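Local coordinates for protein phage related exonuclease (Haemophilus somnus 129PT, PDB 3K93) that probably acts as a phage-type exonuclease that hydrolyses nucleic acid at a metal-binding active site, at residues I72-V77 and V158-P163; W116-H121 and D178-I183; Y137-Q142 and N198-K203; E127-A132 and T190-Q195. One frame throughout, in Å; residues are numbered along the deposited sequence.

Contact 1: residues I72-V77 and V158-P163; sequences IKLSGV and VLFPTP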
loop_
_atom_site.group_PDB
_atom_site.type_symbol
_atom_site.label_atom_id
_atom_site.label_comp_id
_atom_site.label_asym_id
_atom_site.label_seq_id
_atom_site.Cartn_x
_atom_site.Cartn_y
_atom_site.Cartn_z
ATOM N N ILE A 72 14.553 -26.983 11.929
ATOM C CA ILE A 72 14.942 -27.369 13.274
ATOM C C ILE A 72 16.257 -28.141 13.262
ATOM O O ILE A 72 17.090 -27.936 14.134
ATOM C CB ILE A 72 13.826 -28.131 13.988
ATOM C CG1 ILE A 72 12.705 -27.144 14.333
ATOM C CG2 ILE A 72 14.356 -28.820 15.269
ATOM C CD1 ILE A 72 11.457 -27.804 14.853
ATOM N N LYS A 73 16.463 -28.978 12.247
ATOM C CA LYS A 73 17.739 -29.674 12.084
ATOM C C LYS A 73 18.866 -28.684 11.856
ATOM O O LYS A 73 19.910 -28.827 12.445
ATOM C CB LYS A 73 17.701 -30.744 10.967
ATOM C CG LYS A 73 17.128 -32.136 11.433
ATOM N N LEU A 74 18.666 -27.666 11.039
ATOM C CA LEU A 74 19.733 -26.669 10.821
ATOM C C LEU A 74 20.026 -25.870 12.121
ATOM O O LEU A 74 21.189 -25.563 12.451
ATOM C CB LEU A 74 19.366 -25.727 9.674
ATOM C CG LEU A 74 20.384 -24.637 9.280
ATOM C CD1 LEU A 74 21.786 -25.207 8.981
ATOM C CD2 LEU A 74 19.889 -23.814 8.086
ATOM N N SER A 75 18.967 -25.546 12.847
ATOM C CA SER A 75 19.104 -24.882 14.150
ATOM C C SER A 75 19.961 -25.707 15.062
ATOM O O SER A 75 20.810 -25.165 15.738
ATOM C CB SER A 75 17.736 -24.625 14.794
ATOM O OG SER A 75 17.037 -23.626 14.088
ATOM N N GLY A 76 19.748 -27.019 15.044
ATOM C CA GLY A 76 20.524 -27.950 15.844
ATOM C C GLY A 76 21.983 -28.095 15.440
ATOM O O GLY A 76 22.852 -27.983 16.288
ATOM N N VAL A 77 22.265 -28.332 14.151
ATOM C CA VAL A 77 23.663 -28.512 13.722
ATOM C C VAL A 77 24.453 -27.218 13.868
ATOM O O VAL A 77 25.629 -27.254 14.179
ATOM C CB VAL A 77 23.826 -29.050 12.267
ATOM C CG1 VAL A 77 23.085 -30.383 12.088
ATOM C CG2 VAL A 77 23.365 -28.013 11.265
ATOM N N VAL A 158 16.090 -18.539 8.206
ATOM C CA VAL A 158 16.682 -19.579 7.381
ATOM C C VAL A 158 16.086 -19.580 5.973
ATOM O O VAL A 158 14.849 -19.523 5.797
ATOM C CB VAL A 158 16.525 -20.957 8.038
ATOM C CG1 VAL A 158 17.396 -21.041 9.282
ATOM C CG2 VAL A 158 15.079 -21.230 8.385
ATOM N N LEU A 159 16.960 -19.608 4.967
ATOM C CA LEU A 159 16.568 -19.642 3.552
ATOM C C LEU A 159 16.888 -21.000 2.972
ATOM O O LEU A 159 18.075 -21.377 2.851
ATOM C CB LEU A 159 17.316 -18.564 2.734
ATOM C CG LEU A 159 16.945 -18.539 1.252
ATOM C CD1 LEU A 159 15.435 -18.253 1.045
ATOM C CD2 LEU A 159 17.836 -17.544 0.426
ATOM N N PHE A 160 15.836 -21.738 2.626
ATOM C CA PHE A 160 15.965 -22.956 1.877
ATOM C C PHE A 160 15.331 -22.706 0.520
ATOM O O PHE A 160 14.507 -21.797 0.379
ATOM C CB PHE A 160 15.162 -24.095 2.554
ATOM C CG PHE A 160 15.652 -24.472 3.932
ATOM C CD1 PHE A 160 16.835 -25.172 4.092
ATOM C CD2 PHE A 160 14.912 -24.161 5.058
ATOM C CE1 PHE A 160 17.295 -25.527 5.341
ATOM C CE2 PHE A 160 15.380 -24.541 6.344
ATOM C CZ PHE A 160 16.573 -25.222 6.469
ATOM N N PRO A 161 15.632 -23.552 -0.452
ATOM C CA PRO A 161 14.885 -23.493 -1.712
ATOM C C PRO A 161 13.408 -23.701 -1.495
ATOM O O PRO A 161 13.023 -24.465 -0.605
ATOM C CB PRO A 161 15.441 -24.668 -2.525
ATOM C CG PRO A 161 16.615 -25.122 -1.839
ATOM C CD PRO A 161 16.601 -24.652 -0.434
ATOM N N THR A 162 12.576 -23.039 -2.301
ATOM C CA THR A 162 11.145 -23.173 -2.184
ATOM C C THR A 162 10.735 -24.524 -2.763
ATOM O O THR A 162 11.124 -24.843 -3.860
ATOM C CB THR A 162 10.431 -21.997 -2.905
ATOM O OG1 THR A 162 10.788 -20.774 -2.250
ATOM C CG2 THR A 162 8.903 -22.135 -2.870
ATOM N N PRO A 163 9.967 -25.331 -2.011
ATOM C CA PRO A 163 9.479 -26.623 -2.535
ATOM C C PRO A 163 8.666 -26.419 -3.806
ATOM O O PRO A 163 7.874 -25.481 -3.874
ATOM C CB PRO A 163 8.561 -27.144 -1.423
ATOM C CG PRO A 163 8.860 -26.353 -0.215
ATOM C CD PRO A 163 9.566 -25.106 -0.613
#
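Phe160, whose ring meets Leu74 across the contact, gives its backbone O to Lys63 NZ, which also takes Thr162 OG1 and the backbone O of Trp116, a lysine long enough to gather three oxygens where the chain leaves the strand. The contact itself is apolar. Leu74 turns one branch towards the partner segment: CG stands opposite the backbone N (chi1 -178°), and CD2 reaches CZ of Phe160 at 3.9 Å. The same methyl lies 3.9 Å from CG1 of Val158, modelled here in one of two conformers, so this second touch is less certain. Leucine slides past both residues, running against their direction; CD2 alone meets both, and the branch at CG turns this methyl to them. All three side chains are buried. On the next residue, Ser75 OG bonds Asp156 OD2, a polar link from helix to strand 152-158, while the serine side chain rests on Ile110 and Thr112. Helix 68-79 thus packs against the mixed sheet whose strand 108-114 supplies Asp111 and Thr112 to the sodium site, a helix-on-sheet core consistent with metal-dependent nucleases of the PD-(D/E)XK type.

Contact 2: residues W116-H121 and D178-I183; sequences WDIGSH and DLVEQI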
loop_
_atom_site.group_PDB
_atom_site.type_symbol
_atom_site.label_atom_id
_atom_site.label_comp_id
_atom_site.label_asym_id
_atom_site.label_seq_id
_atom_site.Cartn_x
_atom_site.Cartn_y
_atom_site.Cartn_z
ATOM N N TRP A 116 10.884 -16.729 2.310
ATOM C CA TRP A 116 10.409 -17.100 0.986
ATOM C C TRP A 116 11.511 -17.119 -0.091
ATOM O O TRP A 116 11.685 -18.121 -0.816
ATOM C CB TRP A 116 9.274 -16.166 0.547
ATOM C CG TRP A 116 8.746 -16.479 -0.793
ATOM C CD1 TRP A 116 8.914 -15.738 -1.929
ATOM C CD2 TRP A 116 7.984 -17.641 -1.177
ATOM N NE1 TRP A 116 8.304 -16.361 -2.988
ATOM C CE2 TRP A 116 7.725 -17.528 -2.560
ATOM C CE3 TRP A 116 7.486 -18.752 -0.482
ATOM C CZ2 TRP A 116 6.974 -18.488 -3.275
ATOM C CZ3 TRP A 116 6.731 -19.727 -1.187
ATOM C CH2 TRP A 116 6.498 -19.589 -2.571
ATOM N N ASP A 117 12.245 -16.019 -0.199
ATOM C CA ASP A 117 13.241 -15.882 -1.238
ATOM C C ASP A 117 14.412 -15.012 -0.796
ATOM O O ASP A 117 14.415 -14.483 0.317
ATOM C CB ASP A 117 12.583 -15.442 -2.598
ATOM C CG ASP A 117 12.137 -14.015 -2.644
ATOM O OD1 ASP A 117 12.392 -13.229 -1.686
ATOM O OD2 ASP A 117 11.557 -13.661 -3.716
ATOM N N ILE A 118 15.418 -14.927 -1.656
ATOM C CA ILE A 118 16.645 -14.175 -1.377
ATOM C C ILE A 118 16.296 -12.727 -1.027
ATOM O O ILE A 118 16.852 -12.155 -0.110
ATOM C CB ILE A 118 17.644 -14.250 -2.581
ATOM C CG1 ILE A 118 18.178 -15.692 -2.728
ATOM C CG2 ILE A 118 18.790 -13.203 -2.448
ATOM C CD1 ILE A 118 18.764 -16.033 -4.114
ATOM N N GLY A 119 15.346 -12.160 -1.747
ATOM C CA GLY A 119 14.918 -10.803 -1.482
ATOM C C GLY A 119 14.369 -10.541 -0.095
ATOM O O GLY A 119 14.675 -9.494 0.501
ATOM N N SER A 120 13.571 -11.470 0.416
ATOM C CA SER A 120 12.880 -11.279 1.682
ATOM C C SER A 120 13.743 -11.808 2.845
ATOM O O SER A 120 13.562 -11.420 3.994
ATOM C CB SER A 120 11.485 -12.009 1.660
ATOM O OG SER A 120 11.624 -13.465 1.641
ATOM N N HIS A 121 14.684 -12.685 2.541
ATOM C CA HIS A 121 15.550 -13.263 3.566
ATOM C C HIS A 121 16.577 -12.236 4.080
ATOM O O HIS A 121 17.279 -11.635 3.277
ATOM C CB HIS A 121 16.307 -14.468 3.013
ATOM C CG HIS A 121 17.214 -15.094 4.008
ATOM N ND1 HIS A 121 16.747 -15.839 5.061
ATOM C CD2 HIS A 121 18.561 -15.055 4.142
ATOM C CE1 HIS A 121 17.768 -16.262 5.783
ATOM N NE2 HIS A 121 18.877 -15.777 5.266
ATOM N N ASP A 178 17.129 -22.498 -7.858
ATOM C CA ASP A 178 18.509 -22.581 -8.397
ATOM C C ASP A 178 19.493 -21.607 -7.744
ATOM O O ASP A 178 20.585 -21.994 -7.313
ATOM C CB ASP A 178 18.525 -22.328 -9.909
ATOM C CG ASP A 178 17.653 -23.314 -10.687
ATOM O OD1 ASP A 178 17.055 -24.228 -10.078
ATOM O OD2 ASP A 178 17.542 -23.151 -11.909
ATOM N N LEU A 179 19.111 -20.339 -7.679
ATOM C CA LEU A 179 19.966 -19.333 -7.053
ATOM C C LEU A 179 20.215 -19.598 -5.574
ATOM O O LEU A 179 21.250 -19.226 -5.076
ATOM C CB LEU A 179 19.355 -17.945 -7.185
ATOM C CG LEU A 179 19.292 -17.320 -8.568
ATOM C CD1 LEU A 179 18.666 -15.907 -8.398
ATOM C CD2 LEU A 179 20.694 -17.308 -9.266
ATOM N N VAL A 180 19.265 -20.240 -4.884
ATOM C CA VAL A 180 19.384 -20.490 -3.462
ATOM C C VAL A 180 20.362 -21.655 -3.182
ATOM O O VAL A 180 21.197 -21.591 -2.283
ATOM C CB VAL A 180 18.015 -20.781 -2.824
ATOM C CG1 VAL A 180 18.163 -21.139 -1.318
ATOM C CG2 VAL A 180 17.027 -19.588 -3.046
ATOM N N GLU A 181 20.262 -22.688 -3.991
ATOM C CA GLU A 181 21.134 -23.851 -3.907
ATOM C C GLU A 181 22.604 -23.546 -4.211
ATOM O O GLU A 181 23.457 -24.313 -3.830
ATOM C CB GLU A 181 20.652 -24.924 -4.869
ATOM C CG GLU A 181 19.416 -25.594 -4.385
ATOM C CD GLU A 181 18.884 -26.660 -5.343
ATOM O OE1 GLU A 181 19.359 -26.733 -6.495
ATOM O OE2 GLU A 181 17.960 -27.400 -4.928
ATOM N N GLN A 182 22.885 -22.451 -4.902
ATOM C CA GLN A 182 24.251 -21.995 -5.090
ATOM C C GLN A 182 24.883 -21.371 -3.877
ATOM O O GLN A 182 26.063 -21.184 -3.880
ATOM C CB GLN A 182 24.286 -20.930 -6.156
ATOM C CG GLN A 182 23.981 -21.479 -7.496
ATOM C CD GLN A 182 24.722 -20.721 -8.510
ATOM O OE1 GLN A 182 25.729 -21.195 -9.027
ATOM N NE2 GLN A 182 24.315 -19.460 -8.712
ATOM N N ILE A 183 24.105 -21.000 -2.867
ATOM C CA ILE A 183 24.641 -20.254 -1.746
ATOM C C ILE A 183 24.933 -21.279 -0.675
ATOM O O ILE A 183 24.071 -22.055 -0.343
ATOM C CB ILE A 183 23.628 -19.225 -1.194
ATOM C CG1 ILE A 183 23.109 -18.291 -2.294
ATOM C CG2 ILE A 183 24.211 -18.424 -0.051
ATOM C CD1 ILE A 183 21.931 -17.373 -1.779
#
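Ile118 makes every direct side-chain contact here by itself: a lone isoleucine from a loop is received by three residues, Leu179, Val180 and Ile183, from segment 178-183. Its longer branch does the work. CG1 points away from the carbonyl carbon (chi1 -68°) and the chain extends from there, which carries CD1 to 3.7 Å from CB of Leu179, the two side chains crossing at about a right angle. CG1 lies 4.1 Å from CG2 of Val180, alongside which Ile118 runs in the opposite sense, and CD1 also comes to 4.2 Å from CD1 of Ile183. A slim, branched side chain fits well among such aliphatic neighbours, all of them buried.

The loop that presents Ile118 is held in a tight turn. Asp117 OD1 accepts from Ser120 N at 3.0 Å, nearly along the C-O axis, an Asx motif, and Ser120 OG in turn accepts from Asp117 N in an almost straight bond of 3.2 Å (171°), a reciprocal pair like that of a capping box. His121 N closes the turn on Asp117 O at 2.9 Å.

A second subunit covers this region: its Lys46 NZ bonds the backbone oxygens of Ile118, Gly119 and His121, its Tyr52 OH bonds Asp117 OD2, and its Phe50 packs on Leu179 and Ile183. Within the chain, the turn lies between strand 108-114 and helix 125-135, and Ile118 joins it to helix 173-181, with Leu159 from the loop after strand 152-158 packing beside it.

Contact 3: residues Y137-Q142 and N198-K203; sequences YDIQMQ and NELIDK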
loop_
_atom_site.group_PDB
_atom_site.type_symbol
_atom_site.label_atom_id
_atom_site.label_comp_id
_atom_site.label_asym_id
_atom_site.label_seq_id
_atom_site.Cartn_x
_atom_site.Cartn_y
_atom_site.Cartn_z
ATOM N N TYR A 137 8.588 -10.085 15.819
ATOM C CA TYR A 137 9.125 -11.328 16.373
ATOM C C TYR A 137 9.830 -11.117 17.667
ATOM O O TYR A 137 9.880 -12.020 18.481
ATOM C CB TYR A 137 10.063 -11.999 15.420
ATOM C CG TYR A 137 9.486 -12.334 14.069
ATOM C CD1 TYR A 137 8.147 -12.719 13.922
ATOM C CD2 TYR A 137 10.296 -12.318 12.929
ATOM C CE1 TYR A 137 7.639 -13.067 12.684
ATOM C CE2 TYR A 137 9.772 -12.640 11.663
ATOM C CZ TYR A 137 8.466 -13.018 11.562
ATOM O OH TYR A 137 7.919 -13.338 10.367
ATOM N N ASP A 138 10.399 -9.935 17.880
ATOM C CA ASP A 138 10.981 -9.647 19.191
ATOM C C ASP A 138 9.959 -9.797 20.326
ATOM O O ASP A 138 10.234 -10.439 21.329
ATOM C CB ASP A 138 11.680 -8.276 19.233
ATOM C CG ASP A 138 10.851 -7.135 18.631
ATOM O OD1 ASP A 138 9.710 -7.328 18.172
ATOM O OD2 ASP A 138 11.358 -6.005 18.619
ATOM N N ILE A 139 8.762 -9.259 20.131
ATOM C CA ILE A 139 7.706 -9.312 21.148
ATOM C C ILE A 139 7.179 -10.756 21.268
ATOM O O ILE A 139 6.880 -11.241 22.370
ATOM C CB ILE A 139 6.518 -8.394 20.780
ATOM C CG1 ILE A 139 6.986 -6.955 20.494
ATOM C CG2 ILE A 139 5.533 -8.351 21.906
ATOM C CD1 ILE A 139 7.756 -6.320 21.701
ATOM N N GLN A 140 7.074 -11.429 20.130
ATOM C CA GLN A 140 6.686 -12.837 20.126
ATOM C C GLN A 140 7.626 -13.650 21.017
ATOM O O GLN A 140 7.170 -14.527 21.766
ATOM C CB GLN A 140 6.710 -13.384 18.705
ATOM C CG GLN A 140 6.290 -14.841 18.525
ATOM C CD GLN A 140 6.594 -15.399 17.140
ATOM O OE1 GLN A 140 7.372 -14.816 16.387
ATOM N NE2 GLN A 140 6.011 -16.565 16.819
HETATM N N MSE A 141 8.934 -13.377 20.925
HETATM C CA MSE A 141 9.912 -14.141 21.710
HETATM C C MSE A 141 9.735 -13.820 23.188
HETATM O O MSE A 141 9.965 -14.699 24.022
HETATM C CB MSE A 141 11.376 -13.827 21.301
HETATM C CG MSE A 141 11.873 -14.295 19.936
HETATM SE SE MSE A 141 11.467 -16.117 19.603
HETATM C CE MSE A 141 9.978 -15.762 18.495
ATOM N N GLN A 142 9.358 -12.569 23.520
ATOM C CA GLN A 142 9.175 -12.205 24.926
ATOM C C GLN A 142 8.007 -12.991 25.501
ATOM O O GLN A 142 8.061 -13.419 26.646
ATOM C CB GLN A 142 8.938 -10.724 25.130
ATOM C CG GLN A 142 10.073 -9.857 24.701
ATOM C CD GLN A 142 11.281 -9.911 25.614
ATOM O OE1 GLN A 142 11.242 -10.480 26.719
ATOM N NE2 GLN A 142 12.356 -9.290 25.168
ATOM N N ASN A 198 11.849 -8.028 31.244
ATOM C CA ASN A 198 10.678 -8.051 32.145
ATOM C C ASN A 198 9.797 -6.811 32.064
ATOM O O ASN A 198 8.603 -6.903 32.299
ATOM C CB ASN A 198 11.098 -8.313 33.610
ATOM C CG ASN A 198 11.714 -9.701 33.797
ATOM O OD1 ASN A 198 11.292 -10.671 33.171
ATOM N ND2 ASN A 198 12.734 -9.787 34.628
ATOM N N GLU A 199 10.374 -5.662 31.726
ATOM C CA GLU A 199 9.567 -4.463 31.465
ATOM C C GLU A 199 8.709 -4.634 30.217
ATOM O O GLU A 199 7.572 -4.177 30.186
ATOM C CB GLU A 199 10.434 -3.196 31.358
ATOM C CG GLU A 199 10.874 -2.658 32.748
ATOM C CD GLU A 199 11.695 -1.370 32.651
ATOM O OE1 GLU A 199 11.806 -0.820 31.518
ATOM O OE2 GLU A 199 12.228 -0.916 33.693
ATOM N N LEU A 200 9.253 -5.294 29.201
ATOM C CA LEU A 200 8.484 -5.619 28.013
ATOM C C LEU A 200 7.393 -6.650 28.306
ATOM O O LEU A 200 6.302 -6.550 27.750
ATOM C CB LEU A 200 9.378 -6.139 26.894
ATOM C CG LEU A 200 9.293 -5.385 25.573
ATOM C CD1 LEU A 200 9.373 -3.838 25.867
ATOM C CD2 LEU A 200 10.449 -5.857 24.595
ATOM N N ILE A 201 7.681 -7.630 29.168
ATOM C CA ILE A 201 6.683 -8.617 29.532
ATOM C C ILE A 201 5.544 -7.910 30.281
ATOM O O ILE A 201 4.393 -8.173 30.013
ATOM C CB ILE A 201 7.261 -9.819 30.317
ATOM C CG1 ILE A 201 8.215 -10.629 29.392
ATOM C CG2 ILE A 201 6.087 -10.710 30.893
ATOM C CD1 ILE A 201 9.346 -11.429 30.101
ATOM N N ASP A 202 5.877 -6.984 31.168
ATOM C CA ASP A 202 4.866 -6.159 31.830
ATOM C C ASP A 202 4.042 -5.337 30.851
ATOM O O ASP A 202 2.865 -5.208 31.027
ATOM C CB ASP A 202 5.501 -5.228 32.854
ATOM C CG ASP A 202 5.980 -5.953 34.067
ATOM O OD1 ASP A 202 5.465 -7.042 34.348
ATOM O OD2 ASP A 202 6.888 -5.431 34.747
ATOM N N LYS A 203 4.675 -4.791 29.832
ATOM C CA LYS A 203 3.975 -4.105 28.735
ATOM C C LYS A 203 2.987 -5.053 28.005
ATOM O O LYS A 203 1.846 -4.684 27.754
ATOM C CB LYS A 203 5.017 -3.525 27.755
ATOM C CG LYS A 203 4.488 -2.542 26.671
ATOM C CD LYS A 203 5.659 -1.782 25.931
#
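Gln142 lies against Leu200 and Ile201 for its whole length. Its CB is 4.3 Å from CG1 of Ile201. CG, set beside the backbone N (chi1 -62°), comes 4.0 Å from CD2 of Leu200. A second bend (chi2 -73°) turns the amide toward the chain between strand 189-195 and helix 198-221, and CD passes the same leucine methyl. At the tip the two amide atoms part. OE1 lies 4.0 Å from CD1 of Ile201 and accepts a hydrogen bond from Asp197 N; NE2 is 4.0 Å from CD2 of Leu200 and donates to Gln195 O. Glutamine suits the place because one flat group offers both a donor and an acceptor to the backbone where the strand gives way to the helix, while its methylenes pack against aliphatic carbon. Both bonds would also fix which way round the amide is turned.

The setting is a nearly perpendicular crossing of two helices: the axes of the two short segments approach to 10.2 Å and make 92°. Helix 137-148 lies on the mixed sheet, Met141 touching Ala153 and Ile155, and Gln140 resting on the metal ligand Asp111, consistent with an alpha/beta nuclease core.

The backbone of Gln142 takes part as well, its O lying 3.9 Å from CG1 of Ile201, whose extended branch brings CD1 close to the same oxygen. One turn earlier, Ile139 sends CD1 across Leu200 at about a right angle, to 4.0 Å from CD2, so that this leucine methyl rests between the isoleucine and the glutamine amide.

Contact 4: residues E127-A132 and T190-Q195; sequences EAQEKA and TTVIIQ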
loop_
_atom_site.group_PDB
_atom_site.type_symbol
_atom_site.label_atom_id
_atom_site.label_comp_id
_atom_site.label_asym_id
_atom_site.label_seq_id
_atom_site.Cartn_x
_atom_site.Cartn_y
_atom_site.Cartn_z
ATOM N N GLU A 127 19.694 -5.907 8.772
ATOM C CA GLU A 127 18.487 -6.313 8.096
ATOM C C GLU A 127 17.659 -7.296 8.913
ATOM O O GLU A 127 16.432 -7.168 8.979
ATOM C CB GLU A 127 18.840 -6.934 6.735
ATOM C CG GLU A 127 17.638 -7.179 5.815
ATOM C CD GLU A 127 18.016 -7.938 4.536
ATOM O OE1 GLU A 127 19.197 -8.459 4.411
ATOM O OE2 GLU A 127 17.112 -8.037 3.678
ATOM N N ALA A 128 18.327 -8.269 9.527
ATOM C CA ALA A 128 17.676 -9.272 10.374
ATOM C C ALA A 128 17.080 -8.642 11.612
ATOM O O ALA A 128 15.945 -8.935 11.970
ATOM C CB ALA A 128 18.652 -10.376 10.740
ATOM N N GLN A 129 17.843 -7.780 12.273
ATOM C CA GLN A 129 17.362 -7.048 13.445
ATOM C C GLN A 129 16.116 -6.235 13.147
ATOM O O GLN A 129 15.159 -6.257 13.913
ATOM C CB GLN A 129 18.460 -6.124 13.982
ATOM C CG GLN A 129 19.427 -6.872 14.874
ATOM C CD GLN A 129 20.822 -6.247 14.939
ATOM O OE1 GLN A 129 21.097 -5.231 14.308
ATOM N NE2 GLN A 129 21.709 -6.870 15.698
ATOM N N GLU A 130 16.134 -5.499 12.040
ATOM C CA GLU A 130 14.986 -4.714 11.642
ATOM C C GLU A 130 13.833 -5.608 11.290
ATOM O O GLU A 130 12.688 -5.263 11.585
ATOM C CB GLU A 130 15.276 -3.867 10.409
ATOM C CG GLU A 130 15.926 -2.583 10.706
ATOM C CD GLU A 130 16.597 -1.948 9.469
ATOM O OE1 GLU A 130 16.049 -2.070 8.329
ATOM O OE2 GLU A 130 17.677 -1.335 9.655
ATOM N N LYS A 131 14.092 -6.709 10.588
ATOM C CA LYS A 131 12.977 -7.571 10.193
ATOM C C LYS A 131 12.267 -8.128 11.451
ATOM O O LYS A 131 11.038 -8.162 11.513
ATOM C CB LYS A 131 13.398 -8.701 9.250
ATOM C CG LYS A 131 12.198 -9.422 8.644
ATOM C CD LYS A 131 12.557 -10.449 7.538
ATOM C CE LYS A 131 11.246 -10.992 6.854
ATOM N NZ LYS A 131 11.495 -12.182 5.960
ATOM N N ALA A 132 13.049 -8.511 12.451
ATOM C CA ALA A 132 12.490 -9.048 13.669
ATOM C C ALA A 132 11.665 -7.943 14.380
ATOM O O ALA A 132 10.604 -8.236 14.929
ATOM C CB ALA A 132 13.610 -9.605 14.568
ATOM N N THR A 190 20.669 -16.616 9.454
ATOM C CA THR A 190 21.049 -15.440 10.209
ATOM C C THR A 190 20.235 -15.454 11.472
ATOM O O THR A 190 18.998 -15.562 11.410
ATOM C CB THR A 190 20.788 -14.127 9.446
ATOM O OG1 THR A 190 21.524 -14.145 8.225
ATOM C CG2 THR A 190 21.248 -12.883 10.267
ATOM N N THR A 191 20.928 -15.358 12.620
ATOM C CA THR A 191 20.310 -15.495 13.942
ATOM C C THR A 191 20.266 -14.142 14.669
ATOM O O THR A 191 21.248 -13.421 14.629
ATOM C CB THR A 191 21.077 -16.506 14.818
ATOM O OG1 THR A 191 20.980 -17.809 14.233
ATOM C CG2 THR A 191 20.468 -16.573 16.226
ATOM N N VAL A 192 19.129 -13.794 15.283
ATOM C CA VAL A 192 19.006 -12.583 16.101
ATOM C C VAL A 192 18.716 -13.022 17.548
ATOM O O VAL A 192 17.832 -13.819 17.774
ATOM C CB VAL A 192 17.890 -11.667 15.598
ATOM C CG1 VAL A 192 17.665 -10.452 16.564
ATOM C CG2 VAL A 192 18.185 -11.186 14.172
ATOM N N ILE A 193 19.487 -12.525 18.497
ATOM C CA ILE A 193 19.396 -12.939 19.893
ATOM C C ILE A 193 18.558 -11.888 20.602
ATOM O O ILE A 193 18.863 -10.719 20.518
ATOM C CB ILE A 193 20.825 -12.986 20.568
ATOM C CG1 ILE A 193 21.736 -13.990 19.855
ATOM C CG2 ILE A 193 20.730 -13.345 22.034
ATOM C CD1 ILE A 193 23.276 -13.838 20.203
ATOM N N ILE A 194 17.499 -12.304 21.285
ATOM C CA ILE A 194 16.644 -11.394 22.040
ATOM C C ILE A 194 16.784 -11.735 23.532
ATOM O O ILE A 194 16.552 -12.880 23.908
ATOM C CB ILE A 194 15.151 -11.562 21.629
ATOM C CG1 ILE A 194 14.957 -11.430 20.105
ATOM C CG2 ILE A 194 14.298 -10.531 22.337
ATOM C CD1 ILE A 194 15.173 -10.013 19.554
ATOM N N GLN A 195 17.179 -10.761 24.366
ATOM C CA GLN A 195 17.278 -10.972 25.801
ATOM C C GLN A 195 15.883 -10.822 26.420
ATOM O O GLN A 195 15.122 -9.991 25.976
ATOM C CB GLN A 195 18.233 -9.952 26.462
ATOM C CG GLN A 195 19.700 -10.006 26.006
ATOM C CD GLN A 195 20.298 -11.393 26.160
ATOM O OE1 GLN A 195 19.956 -12.126 27.092
ATOM N NE2 GLN A 195 21.172 -11.769 25.239
#
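Val192 and Ala128 bury the largest areas, with Thr190 joining them from two residues earlier on the strand. The CB of Ala128 lies 3.6 Å from CG2 of Val192 and equally 3.6 Å from CG2 of Thr190, a small methyl received by two others. Alanine suits the helix because a short side chain lets the strand come close: the axes of the two segments approach to 8.4 Å, at 57°. Val192 CG2 reaches the helix backbone, 3.8 Å from C of Ala128 and 3.9 Å from N of Gln129. Its other methyl, CG1, lies 4.3 Å from CG of Gln129. In Thr190 the methyl is the branch placed opposite the backbone N (chi1 -59° for OG1), which faces it to Ala128, while OG1 lies within hydrogen-bonding reach of the backbone oxygens of Pro122 and Phe123 and can share its one proton between them. Beta-branched residues fit the strand, which pairs with strand 152-158. On another side of the helix, Glu127 forms a salt bridge with Lys46 of a second subunit. The methyls meet carbon and the helix backbone, with no polar bond between helix and strand, consistent with a joint held largely by close apolar fit.

From the N terminus the first segments come in the order 72-77, 116-121, 127-132 and 137-142, and their partners follow in the same order: 158-163, 178-183, 190-195 and 198-203. Every pair of contacts therefore crosses and none nests. Contact 1 closes the longest loop, bringing helix 68-79 to the end of strand 152-158; contact 2 joins the turn after strand 108-114 to helix 173-181; contact 4 lays helix 125-135 on strand 189-195; contact 3 sets helix 137-148 against the start of helix 198-221. Contacts 1 and 2 touch, as do 2 and 4, and 4 and 3, forming a chain of neighbours, with contacts 2 and 3 on opposite sides of the centre.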